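Local coordinates for M152 protein (Murid herpesvirus 1, PDB 4G59) that binds the stress-induced ligand RAE-1 gamma through an MHC class I-like fold and probably serves the virus in immune evasion, at residues 76-80 and 148-153; 33-37 and 49-53; 24-28 and 73-77; 107-111 and 121-125. All blocks are in the same frame, centred on the assembly; numbering follows the deposited sequence.

Contact 1: 76-80 and 148-153; sequences EQERF and YGQGSG
Phe80 and Ser152 dominate this contact, with Tyr148 next. Residues 76-80 are regular helix, part of helix 68-89. From Tyr148, the end of helix 142-148, the chain runs as a linker to Gly153. A type I turn spans Tyr148 to Gly151, closed by Gly151 N to Tyr148 O at 3.0 Å. Gly151 then takes positive phi (74/-176) and Ser152 is extended (-139/169). The CA atoms of Glu76 and Gly153 lie 6.0 Å apart, those of Phe80 and Ser152 6.5 Å. Phe80 (chi1 t) lies with one ring face under Ser152. Ser152 CB is 3.7 Å from the ring centroid, a CH-pi contact. Phe80 CE1 also meets Tyr148 CD1 at 3.4 Å; the ring centroids are 5.7 Å apart with planes at 27°, slid so that they barely overlap. Ser152 OG (chi1 t) gives a very short hydrogen bond of 2.5 Å to Glu76 OE2, also salt-bridged by Arg79 NH2 at 2.7 Å. Gln77 NE2 donates to Ser152 O at 3.0 Å, while its OE1 bonds Tyr99. A CB on Gly153 would clash with Glu76 CG. The linker thus meets helix 68-89 above the sheet, consistent with two helical walls of an MHC-I-like platform in direct contact.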
loop_
_atom_site.group_PDB
_atom_site.type_symbol
_atom_site.label_atom_id
_atom_site.label_comp_id
_atom_site.label_asym_id
_atom_site.label_seq_id
_atom_site.Cartn_x
_atom_site.Cartn_y
_atom_site.Cartn_z
ATOM N N GLU B 76 -16.146 -1.430 17.192
ATOM C CA GLU B 76 -16.375 -0.067 17.663
ATOM C C GLU B 76 -15.902 0.954 16.646
ATOM O O GLU B 76 -16.608 1.927 16.390
ATOM C CB GLU B 76 -15.719 0.186 19.021
ATOM C CG GLU B 76 -15.699 1.662 19.468
ATOM C CD GLU B 76 -17.092 2.297 19.624
ATOM O OE1 GLU B 76 -18.100 1.559 19.622
ATOM O OE2 GLU B 76 -17.176 3.542 19.749
ATOM N N GLN B 77 -14.722 0.740 16.055
ATOM C CA GLN B 77 -14.213 1.696 15.065
ATOM C C GLN B 77 -15.161 1.793 13.877
ATOM O O GLN B 77 -15.325 2.860 13.306
ATOM C CB GLN B 77 -12.798 1.350 14.574
ATOM C CG GLN B 77 -11.719 1.288 15.654
ATOM C CD GLN B 77 -11.681 2.501 16.569
ATOM O OE1 GLN B 77 -11.604 3.648 16.119
ATOM N NE2 GLN B 77 -11.709 2.244 17.870
ATOM N N GLU B 78 -15.803 0.689 13.517
ATOM C CA GLU B 78 -16.702 0.717 12.374
ATOM C C GLU B 78 -17.915 1.619 12.633
ATOM O O GLU B 78 -18.272 2.461 11.795
ATOM C CB GLU B 78 -17.097 -0.701 11.943
ATOM C CG GLU B 78 -15.942 -1.457 11.304
ATOM C CD GLU B 78 -16.355 -2.724 10.610
ATOM O OE1 GLU B 78 -15.461 -3.537 10.308
ATOM O OE2 GLU B 78 -17.556 -2.909 10.335
ATOM N N ARG B 79 -18.528 1.442 13.802
ATOM C CA ARG B 79 -19.557 2.344 14.296
ATOM C C ARG B 79 -19.047 3.786 14.410
ATOM O O ARG B 79 -19.653 4.704 13.865
ATOM C CB ARG B 79 -20.056 1.876 15.667
ATOM C CG ARG B 79 -21.407 2.449 16.039
ATOM C CD ARG B 79 -21.643 2.461 17.533
ATOM N NE ARG B 79 -20.555 3.094 18.277
ATOM C CZ ARG B 79 -20.395 4.406 18.408
ATOM N NH1 ARG B 79 -21.249 5.237 17.838
ATOM N NH2 ARG B 79 -19.375 4.889 19.103
ATOM N N PHE B 80 -17.938 3.983 15.119
ATOM C CA PHE B 80 -17.432 5.331 15.372
ATOM C C PHE B 80 -17.141 6.112 14.090
ATOM O O PHE B 80 -17.505 7.279 13.963
ATOM C CB PHE B 80 -16.173 5.276 16.252
ATOM C CG PHE B 80 -15.413 6.592 16.323
ATOM C CD1 PHE B 80 -15.983 7.718 16.908
ATOM C CD2 PHE B 80 -14.118 6.693 15.813
ATOM C CE1 PHE B 80 -15.267 8.933 16.974
ATOM C CE2 PHE B 80 -13.398 7.898 15.876
ATOM C CZ PHE B 80 -13.973 9.023 16.456
ATOM N N TYR B 148 -12.919 14.622 17.007
ATOM C CA TYR B 148 -12.994 13.241 16.551
ATOM C C TYR B 148 -11.613 12.581 16.511
ATOM O O TYR B 148 -11.507 11.341 16.512
ATOM C CB TYR B 148 -13.726 13.148 15.217
ATOM C CG TYR B 148 -15.222 13.140 15.409
ATOM C CD1 TYR B 148 -15.899 11.956 15.656
ATOM C CD2 TYR B 148 -15.957 14.320 15.364
ATOM C CE1 TYR B 148 -17.270 11.943 15.844
ATOM C CE2 TYR B 148 -17.322 14.317 15.555
ATOM C CZ TYR B 148 -17.978 13.126 15.795
ATOM O OH TYR B 148 -19.344 13.126 15.988
ATOM N N GLY B 149 -10.568 13.415 16.514
ATOM C CA GLY B 149 -9.200 12.949 16.671
ATOM C C GLY B 149 -8.957 12.213 17.986
ATOM O O GLY B 149 -7.957 11.511 18.159
ATOM N N GLN B 150 -9.870 12.359 18.929
ATOM C CA GLN B 150 -9.737 11.618 20.173
ATOM C C GLN B 150 -9.957 10.130 19.961
ATOM O O GLN B 150 -9.513 9.306 20.756
ATOM C CB GLN B 150 -10.702 12.148 21.222
ATOM C CG GLN B 150 -10.258 13.437 21.839
ATOM C CD GLN B 150 -11.192 13.860 22.936
ATOM O OE1 GLN B 150 -12.083 13.103 23.331
ATOM N NE2 GLN B 150 -11.004 15.072 23.436
ATOM N N GLY B 151 -10.644 9.795 18.881
ATOM C CA GLY B 151 -10.911 8.414 18.570
ATOM C C GLY B 151 -11.968 7.919 19.518
ATOM O O GLY B 151 -12.492 8.700 20.310
ATOM N N SER B 152 -12.284 6.635 19.439
ATOM C CA SER B 152 -13.275 6.041 20.322
ATOM C C SER B 152 -12.761 4.674 20.742
ATOM O O SER B 152 -11.776 4.204 20.191
ATOM C CB SER B 152 -14.609 5.915 19.581
ATOM O OG SER B 152 -15.639 5.367 20.388
ATOM N N GLY B 153 -13.397 4.045 21.728
ATOM C CA GLY B 153 -13.179 2.623 22.005
ATOM C C GLY B 153 -11.961 2.198 22.819
ATOM O O GLY B 153 -11.766 0.994 23.071
#

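Contact 2: 33-37 and 49-53; sequences EMFRH and RIEAS
Ile50 (chi1 m, chi2 t) lies beside the imidazole of His37 (chi1 m), with Ile50 CD1 4.2 Å from His37 CD2. The two residues are an antiparallel hydrogen-bonded pair, with CA atoms 5.0 Å apart. His37 N donates to Ile50 O at 2.9 Å, and Ile50 N donates to His37 O at 2.7 Å. The touching parts run 171° apart. They belong to the hairpin of strands 34-40 and 48-50. Beyond Ile50 the second strand ends. Glu51 is still extended (-71/157), but Ala52 turns to helical angles (-62/-27). Phe35 O stands 3.0 Å from Ala52 CA, a CA-H...O contact, and Arg36 CA makes another with Ile50 O at 3.1 Å. Met34 (chi1, chi2 and chi3 all m) brings CE to 4.1 Å from Ala52 CB. Met34 and Ser53 also pack on the backbone of the RAE-1 gamma chain, so this end of the hairpin borders the ligand chain. Arg36 and Arg49, both chi1 t, touch through CG atoms 4.2 Å apart. Arg49 NH1 bonds Glu51 OE2 at 2.9 Å in a salt bridge, and that oxygen also serves Lys57. His37 ND1 bonds Ser27 OG, its NE2 bonds Glu78, and its ring stacks on Phe74. The chemistry implies a join held by one full backbone pair. Past it, the segments meet mainly through the weak Ala52 to Phe35 CA-H...O contact and the Met34-Ala52 packing.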
loop_
_atom_site.group_PDB
_atom_site.type_symbol
_atom_site.label_atom_id
_atom_site.label_comp_id
_atom_site.label_asym_id
_atom_site.label_seq_id
_atom_site.Cartn_x
_atom_site.Cartn_y
_atom_site.Cartn_z
ATOM N N GLU B 33 -19.464 0.450 4.809
ATOM C CA GLU B 33 -19.181 -0.887 5.334
ATOM C C GLU B 33 -17.958 -1.553 4.694
ATOM O O GLU B 33 -17.913 -2.781 4.530
ATOM C CB GLU B 33 -20.416 -1.781 5.230
ATOM C CG GLU B 33 -21.577 -1.270 6.060
ATOM C CD GLU B 33 -22.800 -2.142 5.963
ATOM O OE1 GLU B 33 -22.755 -3.189 5.289
ATOM O OE2 GLU B 33 -23.818 -1.774 6.578
ATOM N N MET B 34 -16.972 -0.727 4.343
ATOM C CA MET B 34 -15.731 -1.217 3.753
ATOM C C MET B 34 -14.536 -0.724 4.562
ATOM O O MET B 34 -14.076 0.412 4.396
ATOM C CB MET B 34 -15.615 -0.802 2.286
ATOM C CG MET B 34 -16.724 -1.342 1.420
ATOM S SD MET B 34 -16.477 -3.038 0.877
ATOM C CE MET B 34 -15.187 -2.740 -0.325
ATOM N N PHE B 35 -14.048 -1.595 5.442
ATOM C CA PHE B 35 -12.936 -1.268 6.319
ATOM C C PHE B 35 -11.781 -2.257 6.141
ATOM O O PHE B 35 -11.987 -3.454 5.894
ATOM C CB PHE B 35 -13.380 -1.273 7.798
ATOM C CG PHE B 35 -14.412 -0.222 8.143
ATOM C CD1 PHE B 35 -14.045 0.925 8.832
ATOM C CD2 PHE B 35 -15.751 -0.389 7.788
ATOM C CE1 PHE B 35 -14.998 1.899 9.150
ATOM C CE2 PHE B 35 -16.717 0.583 8.108
ATOM C CZ PHE B 35 -16.343 1.718 8.782
ATOM N N ARG B 36 -10.558 -1.755 6.252
ATOM C CA ARG B 36 -9.426 -2.646 6.395
ATOM C C ARG B 36 -8.919 -2.423 7.811
ATOM O O ARG B 36 -8.551 -1.300 8.173
ATOM C CB ARG B 36 -8.338 -2.348 5.366
ATOM C CG ARG B 36 -7.177 -3.378 5.354
ATOM C CD ARG B 36 -5.913 -2.794 4.722
ATOM N NE ARG B 36 -5.474 -1.653 5.515
ATOM C CZ ARG B 36 -4.823 -0.602 5.031
ATOM N NH1 ARG B 36 -4.523 -0.558 3.737
ATOM N NH2 ARG B 36 -4.474 0.407 5.843
ATOM N N HIS B 37 -8.942 -3.475 8.623
ATOM C CA HIS B 37 -8.379 -3.409 9.971
ATOM C C HIS B 37 -7.070 -4.215 10.034
ATOM O O HIS B 37 -6.911 -5.231 9.344
ATOM C CB HIS B 37 -9.374 -3.958 11.010
ATOM C CG HIS B 37 -10.717 -3.285 11.001
ATOM N ND1 HIS B 37 -10.911 -1.989 11.444
ATOM C CD2 HIS B 37 -11.942 -3.749 10.649
ATOM C CE1 HIS B 37 -12.194 -1.686 11.351
ATOM N NE2 HIS B 37 -12.840 -2.733 10.867
ATOM N N ARG B 49 -4.882 -8.973 10.041
ATOM C CA ARG B 49 -5.456 -8.045 9.079
ATOM C C ARG B 49 -6.779 -8.538 8.530
ATOM O O ARG B 49 -6.944 -9.725 8.184
ATOM C CB ARG B 49 -4.490 -7.734 7.922
ATOM C CG ARG B 49 -5.004 -6.616 6.997
ATOM C CD ARG B 49 -4.326 -6.620 5.629
ATOM N NE ARG B 49 -2.909 -6.232 5.642
ATOM C CZ ARG B 49 -2.099 -6.300 4.576
ATOM N NH1 ARG B 49 -2.553 -6.758 3.402
ATOM N NH2 ARG B 49 -0.823 -5.920 4.682
ATOM N N ILE B 50 -7.722 -7.611 8.451
ATOM C CA ILE B 50 -8.984 -7.859 7.780
ATOM C C ILE B 50 -9.038 -6.933 6.587
ATOM O O ILE B 50 -9.089 -5.702 6.763
ATOM C CB ILE B 50 -10.190 -7.519 8.670
ATOM C CG1 ILE B 50 -10.020 -8.116 10.067
ATOM C CG2 ILE B 50 -11.476 -8.001 8.007
ATOM C CD1 ILE B 50 -11.162 -7.840 11.010
ATOM N N GLU B 51 -9.036 -7.512 5.386
ATOM C CA GLU B 51 -9.190 -6.724 4.165
ATOM C C GLU B 51 -10.614 -6.194 4.044
ATOM O O GLU B 51 -11.543 -6.754 4.631
ATOM C CB GLU B 51 -8.870 -7.576 2.944
ATOM C CG GLU B 51 -7.465 -8.165 2.946
ATOM C CD GLU B 51 -6.386 -7.139 2.678
ATOM O OE1 GLU B 51 -6.702 -5.927 2.618
ATOM O OE2 GLU B 51 -5.222 -7.549 2.519
ATOM N N ALA B 52 -10.794 -5.118 3.282
ATOM C CA ALA B 52 -12.126 -4.559 3.083
ATOM C C ALA B 52 -13.026 -5.580 2.403
ATOM O O ALA B 52 -14.233 -5.558 2.583
ATOM C CB ALA B 52 -12.057 -3.277 2.286
ATOM N N SER B 53 -12.430 -6.484 1.631
ATOM C CA SER B 53 -13.163 -7.584 1.012
ATOM C C SER B 53 -13.771 -8.561 2.026
ATOM O O SER B 53 -14.525 -9.454 1.648
ATOM C CB SER B 53 -12.226 -8.365 0.095
ATOM O OG SER B 53 -11.275 -9.078 0.865
#

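Contact 3: 24-28 and 73-77; sequences TFISY and FFVEQ
Strand 24-28 and helix 73-77 run roughly the same way, with 33° between their N-to-C directions and a signed crossing angle of -33°. Their axes approach to 9.5 Å. Ser27 and Gln77 have the nearest CA atoms, 7.0 Å apart. The helix is regular, with Gln77 N bonded to Phe73 O at 2.9 Å. Phe25 and Ser27 point toward it, and Ile26 points away. Phe25 (chi1 m) meets two helix phenylalanines. Phe25 CB lies 3.7 Å from Phe73 CE2, and the rings of Phe25 and Phe73 are oblique, with centroids 5.3 Å apart and planes at 56°. Phe25 CD1 lies 3.9 Å from Phe74 CZ, which sits at the edge of the Phe25 ring. Phe73 (chi1 t) points at the strand from CB; Phe74 (chi1 m) starts sideways and its ring end comes nearer, so both rings meet Phe25. Phe74 CD1 is 3.4 Å from Ser27 OG, and Phe74 CE1 is 3.8 Å from Ile26 O. Ser27 OG also lies 3.7 Å from Gln77 CB. Its hydrogen bond goes to His37 ND1 on the next strand, and Gln77 OE1 bonds Tyr99. Phe73 meets Tyr99 edge-to-face, and Phe74 stacks on His37. This is a helix of the MHC-I-like platform packed on its beta floor. The chemistry implies adhesion by buried aromatic surface, since the polar ends present are satisfied by other partners.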
loop_
_atom_site.group_PDB
_atom_site.type_symbol
_atom_site.label_atom_id
_atom_site.label_comp_id
_atom_site.label_asym_id
_atom_site.label_seq_id
_atom_site.Cartn_x
_atom_site.Cartn_y
_atom_site.Cartn_z
ATOM N N THR B 24 -0.073 -1.515 17.388
ATOM C CA THR B 24 -0.745 -0.480 16.607
ATOM C C THR B 24 -2.014 -1.037 15.967
ATOM O O THR B 24 -1.933 -1.972 15.152
ATOM C CB THR B 24 0.179 0.086 15.523
ATOM O OG1 THR B 24 1.263 0.772 16.150
ATOM C CG2 THR B 24 -0.561 1.089 14.658
ATOM N N PHE B 25 -3.178 -0.476 16.327
ATOM C CA PHE B 25 -4.448 -0.910 15.743
ATOM C C PHE B 25 -4.826 0.087 14.667
ATOM O O PHE B 25 -5.027 1.281 14.965
ATOM C CB PHE B 25 -5.548 -0.964 16.797
ATOM C CG PHE B 25 -5.326 -2.000 17.870
ATOM C CD1 PHE B 25 -5.983 -3.216 17.821
ATOM C CD2 PHE B 25 -4.456 -1.762 18.934
ATOM C CE1 PHE B 25 -5.785 -4.175 18.797
ATOM C CE2 PHE B 25 -4.255 -2.733 19.917
ATOM C CZ PHE B 25 -4.918 -3.940 19.839
ATOM N N ILE B 26 -4.920 -0.374 13.418
ATOM C CA ILE B 26 -5.231 0.554 12.329
ATOM C C ILE B 26 -6.592 0.287 11.703
ATOM O O ILE B 26 -6.939 -0.867 11.410
ATOM C CB ILE B 26 -4.145 0.582 11.242
ATOM C CG1 ILE B 26 -2.862 1.203 11.799
ATOM C CG2 ILE B 26 -4.573 1.432 10.070
ATOM C CD1 ILE B 26 -1.648 0.931 10.953
ATOM N N SER B 27 -7.372 1.354 11.522
ATOM C CA SER B 27 -8.673 1.239 10.884
ATOM C C SER B 27 -8.815 2.254 9.762
ATOM O O SER B 27 -8.695 3.485 9.963
ATOM C CB SER B 27 -9.804 1.358 11.898
ATOM O OG SER B 27 -9.953 0.147 12.597
ATOM N N TYR B 28 -9.066 1.709 8.581
ATOM C CA TYR B 28 -9.176 2.481 7.362
ATOM C C TYR B 28 -10.561 2.285 6.799
ATOM O O TYR B 28 -10.920 1.165 6.364
ATOM C CB TYR B 28 -8.154 1.956 6.347
ATOM C CG TYR B 28 -8.297 2.521 4.942
ATOM C CD1 TYR B 28 -8.546 3.869 4.730
ATOM C CD2 TYR B 28 -8.134 1.705 3.823
ATOM C CE1 TYR B 28 -8.662 4.384 3.456
ATOM C CE2 TYR B 28 -8.242 2.227 2.536
ATOM C CZ TYR B 28 -8.507 3.562 2.366
ATOM O OH TYR B 28 -8.622 4.080 1.087
ATOM N N PHE B 73 -12.957 -4.061 19.476
ATOM C CA PHE B 73 -12.401 -2.724 19.255
ATOM C C PHE B 73 -12.672 -2.257 17.824
ATOM O O PHE B 73 -13.080 -1.109 17.586
ATOM C CB PHE B 73 -10.890 -2.720 19.550
ATOM C CG PHE B 73 -10.213 -1.372 19.328
ATOM C CD1 PHE B 73 -10.250 -0.386 20.301
ATOM C CD2 PHE B 73 -9.527 -1.105 18.144
ATOM C CE1 PHE B 73 -9.626 0.858 20.097
ATOM C CE2 PHE B 73 -8.888 0.145 17.938
ATOM C CZ PHE B 73 -8.941 1.110 18.915
ATOM N N PHE B 74 -12.459 -3.163 16.875
ATOM C CA PHE B 74 -12.661 -2.848 15.468
ATOM C C PHE B 74 -14.127 -2.679 15.137
ATOM O O PHE B 74 -14.479 -1.854 14.286
ATOM C CB PHE B 74 -12.064 -3.928 14.566
ATOM C CG PHE B 74 -10.565 -3.919 14.523
ATOM C CD1 PHE B 74 -9.867 -2.722 14.384
ATOM C CD2 PHE B 74 -9.851 -5.116 14.617
ATOM C CE1 PHE B 74 -8.476 -2.711 14.339
ATOM C CE2 PHE B 74 -8.460 -5.122 14.564
ATOM C CZ PHE B 74 -7.775 -3.918 14.436
ATOM N N VAL B 75 -14.977 -3.482 15.781
ATOM C CA VAL B 75 -16.426 -3.295 15.662
ATOM C C VAL B 75 -16.794 -1.893 16.125
ATOM O O VAL B 75 -17.617 -1.224 15.493
ATOM C CB VAL B 75 -17.226 -4.392 16.404
ATOM C CG1 VAL B 75 -18.668 -3.950 16.655
ATOM C CG2 VAL B 75 -17.201 -5.673 15.595
ATOM N N GLU B 76 -16.146 -1.430 17.192
ATOM C CA GLU B 76 -16.375 -0.067 17.663
ATOM C C GLU B 76 -15.902 0.954 16.646
ATOM O O GLU B 76 -16.608 1.927 16.390
ATOM C CB GLU B 76 -15.719 0.186 19.021
ATOM C CG GLU B 76 -15.699 1.662 19.468
ATOM C CD GLU B 76 -17.092 2.297 19.624
ATOM O OE1 GLU B 76 -18.100 1.559 19.622
ATOM O OE2 GLU B 76 -17.176 3.542 19.749
ATOM N N GLN B 77 -14.722 0.740 16.055
ATOM C CA GLN B 77 -14.213 1.696 15.065
ATOM C C GLN B 77 -15.161 1.793 13.877
ATOM O O GLN B 77 -15.325 2.860 13.306
ATOM C CB GLN B 77 -12.798 1.350 14.574
ATOM C CG GLN B 77 -11.719 1.288 15.654
ATOM C CD GLN B 77 -11.681 2.501 16.569
ATOM O OE1 GLN B 77 -11.604 3.648 16.119
ATOM N NE2 GLN B 77 -11.709 2.244 17.870
#

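Contact 4: 107-111 and 121-125; sequences ECTVL and RYTVD
Arg121 (chi1 and chi2 t, chi3 m) stands up from the sheet. Near its base, Arg121 CG is 3.5 Å from Leu111 CD2 and 3.9 Å from Thr109 CG2. Leu111 (chi1 m, chi2 t) and Arg121 are an antiparallel non-hydrogen-bonded pair, CA to CA 4.9 Å. On the same face, Thr109 OG1 (chi1 m) is 3.6 Å from Thr123 CG2, and Thr123 has chi1 of 14°, between wells. The other face carries Val110 and Tyr122, both chi1 t. Val110 CG2 meets the edge of the Tyr122 ring at CD2, 3.8 Å away. These two are the hydrogen-bonded pair: Val110 N to Tyr122 O is 2.9 Å, and Tyr122 N to Val110 O is 2.8 Å. The strand axes run 164° apart, 4.8 Å at closest. Strands 106-114 and 117-123 form a hairpin in the eight-stranded platform sheet. The Val110-Tyr122 pair fixes its register, while Arg121 NH1 is salt-bridged to Glu129 on the next strand and Cys108 is disulfide-bonded to Cys101 on the strand before, so both flanks are tied to their neighbours.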
loop_
_atom_site.group_PDB
_atom_site.type_symbol
_atom_site.label_atom_id
_atom_site.label_comp_id
_atom_site.label_asym_id
_atom_site.label_seq_id
_atom_site.Cartn_x
_atom_site.Cartn_y
_atom_site.Cartn_z
ATOM N N GLU B 107 -1.079 3.110 27.655
ATOM C CA GLU B 107 -0.993 4.412 27.016
ATOM C C GLU B 107 -1.262 4.319 25.513
ATOM O O GLU B 107 -0.674 3.480 24.815
ATOM C CB GLU B 107 0.384 5.031 27.255
ATOM C CG GLU B 107 0.528 6.434 26.700
ATOM C CD GLU B 107 1.881 7.028 27.007
ATOM O OE1 GLU B 107 2.789 6.251 27.391
ATOM O OE2 GLU B 107 2.033 8.266 26.867
ATOM N N CYS B 108 -2.144 5.182 25.013
ATOM C CA CYS B 108 -2.404 5.241 23.576
ATOM C C CYS B 108 -1.986 6.545 22.954
ATOM O O CYS B 108 -2.007 7.591 23.594
ATOM C CB CYS B 108 -3.871 4.978 23.259
ATOM S SG CYS B 108 -4.235 3.248 23.098
ATOM N N THR B 109 -1.583 6.465 21.695
ATOM C CA THR B 109 -1.506 7.639 20.837
ATOM C C THR B 109 -2.447 7.393 19.660
ATOM O O THR B 109 -2.407 6.329 19.033
ATOM C CB THR B 109 -0.082 7.895 20.333
ATOM O OG1 THR B 109 0.738 8.298 21.433
ATOM C CG2 THR B 109 -0.079 9.006 19.307
ATOM N N VAL B 110 -3.303 8.366 19.366
ATOM C CA VAL B 110 -4.246 8.218 18.260
ATOM C C VAL B 110 -3.887 9.163 17.120
ATOM O O VAL B 110 -3.777 10.379 17.313
ATOM C CB VAL B 110 -5.698 8.450 18.723
ATOM C CG1 VAL B 110 -6.698 8.130 17.610
ATOM C CG2 VAL B 110 -5.988 7.608 19.953
ATOM N N LEU B 111 -3.696 8.601 15.928
ATOM C CA LEU B 111 -3.467 9.417 14.741
ATOM C C LEU B 111 -4.650 9.319 13.786
ATOM O O LEU B 111 -5.264 8.258 13.658
ATOM C CB LEU B 111 -2.198 8.971 14.022
ATOM C CG LEU B 111 -0.887 9.110 14.770
ATOM C CD1 LEU B 111 0.226 8.423 13.985
ATOM C CD2 LEU B 111 -0.576 10.561 14.943
ATOM N N ARG B 121 -3.054 14.495 16.167
ATOM C CA ARG B 121 -2.408 13.550 17.075
ATOM C C ARG B 121 -2.998 13.712 18.480
ATOM O O ARG B 121 -2.934 14.801 19.069
ATOM C CB ARG B 121 -0.888 13.764 17.125
ATOM C CG ARG B 121 -0.149 12.575 17.718
ATOM C CD ARG B 121 1.207 12.905 18.320
ATOM N NE ARG B 121 2.143 13.496 17.370
ATOM C CZ ARG B 121 2.458 14.789 17.356
ATOM N NH1 ARG B 121 1.907 15.615 18.242
ATOM N NH2 ARG B 121 3.319 15.262 16.464
ATOM N N TYR B 122 -3.579 12.636 19.008
ATOM C CA TYR B 122 -4.183 12.663 20.340
ATOM C C TYR B 122 -3.351 11.837 21.312
ATOM O O TYR B 122 -3.164 10.617 21.127
ATOM C CB TYR B 122 -5.631 12.165 20.293
ATOM C CG TYR B 122 -6.284 11.947 21.639
ATOM C CD1 TYR B 122 -6.339 12.966 22.584
ATOM C CD2 TYR B 122 -6.872 10.730 21.958
ATOM C CE1 TYR B 122 -6.945 12.773 23.812
ATOM C CE2 TYR B 122 -7.486 10.526 23.194
ATOM C CZ TYR B 122 -7.509 11.557 24.113
ATOM O OH TYR B 122 -8.113 11.366 25.332
ATOM N N THR B 123 -2.812 12.532 22.308
ATOM C CA THR B 123 -2.126 11.938 23.443
ATOM C C THR B 123 -2.973 12.323 24.646
ATOM O O THR B 123 -3.537 13.420 24.674
ATOM C CB THR B 123 -0.699 12.500 23.591
ATOM O OG1 THR B 123 -0.550 13.682 22.790
ATOM C CG2 THR B 123 0.308 11.480 23.133
ATOM N N VAL B 124 -3.088 11.437 25.630
ATOM C CA VAL B 124 -3.983 11.707 26.758
ATOM C C VAL B 124 -3.419 12.772 27.716
ATOM O O VAL B 124 -4.174 13.483 28.393
ATOM C CB VAL B 124 -4.358 10.417 27.511
ATOM C CG1 VAL B 124 -3.219 9.991 28.439
ATOM C CG2 VAL B 124 -5.668 10.593 28.282
ATOM N N ASP B 125 -2.092 12.888 27.755
ATOM C CA ASP B 125 -1.452 13.931 28.545
ATOM C C ASP B 125 -1.682 15.295 27.899
ATOM O O ASP B 125 -2.211 16.199 28.543
ATOM C CB ASP B 125 0.042 13.643 28.784
ATOM C CG ASP B 125 0.885 13.763 27.527
ATOM O OD1 ASP B 125 0.355 13.517 26.425
ATOM O OD2 ASP B 125 2.082 14.108 27.640
#

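The four contacts belong to the MHC-I-like platform. Contacts 2, 3 and 4 all reach its eight-stranded antiparallel sheet. Contacts 1 and 3 use helix 68-89, share Glu76 and Gln77, and have centres 8 Å apart. Contact 2 is nested in the loop closed by contact 3, and contact 4 in that closed by contact 1. Contacts 2 and 3 join through Ser27 and His37, on neighbouring strands. Glu78 of contact 1 also reaches His37. Gly149 and Gln150 of contact 1 pack on Val110 and Tyr122 of contact 4. Contacts 2 and 4 lie farthest apart, 23 Å between centres. Helix 68-89 thus packs on the sheet at contact 3 and meets segment 148-153 at contact 1, which itself rests on the hairpin of contact 4.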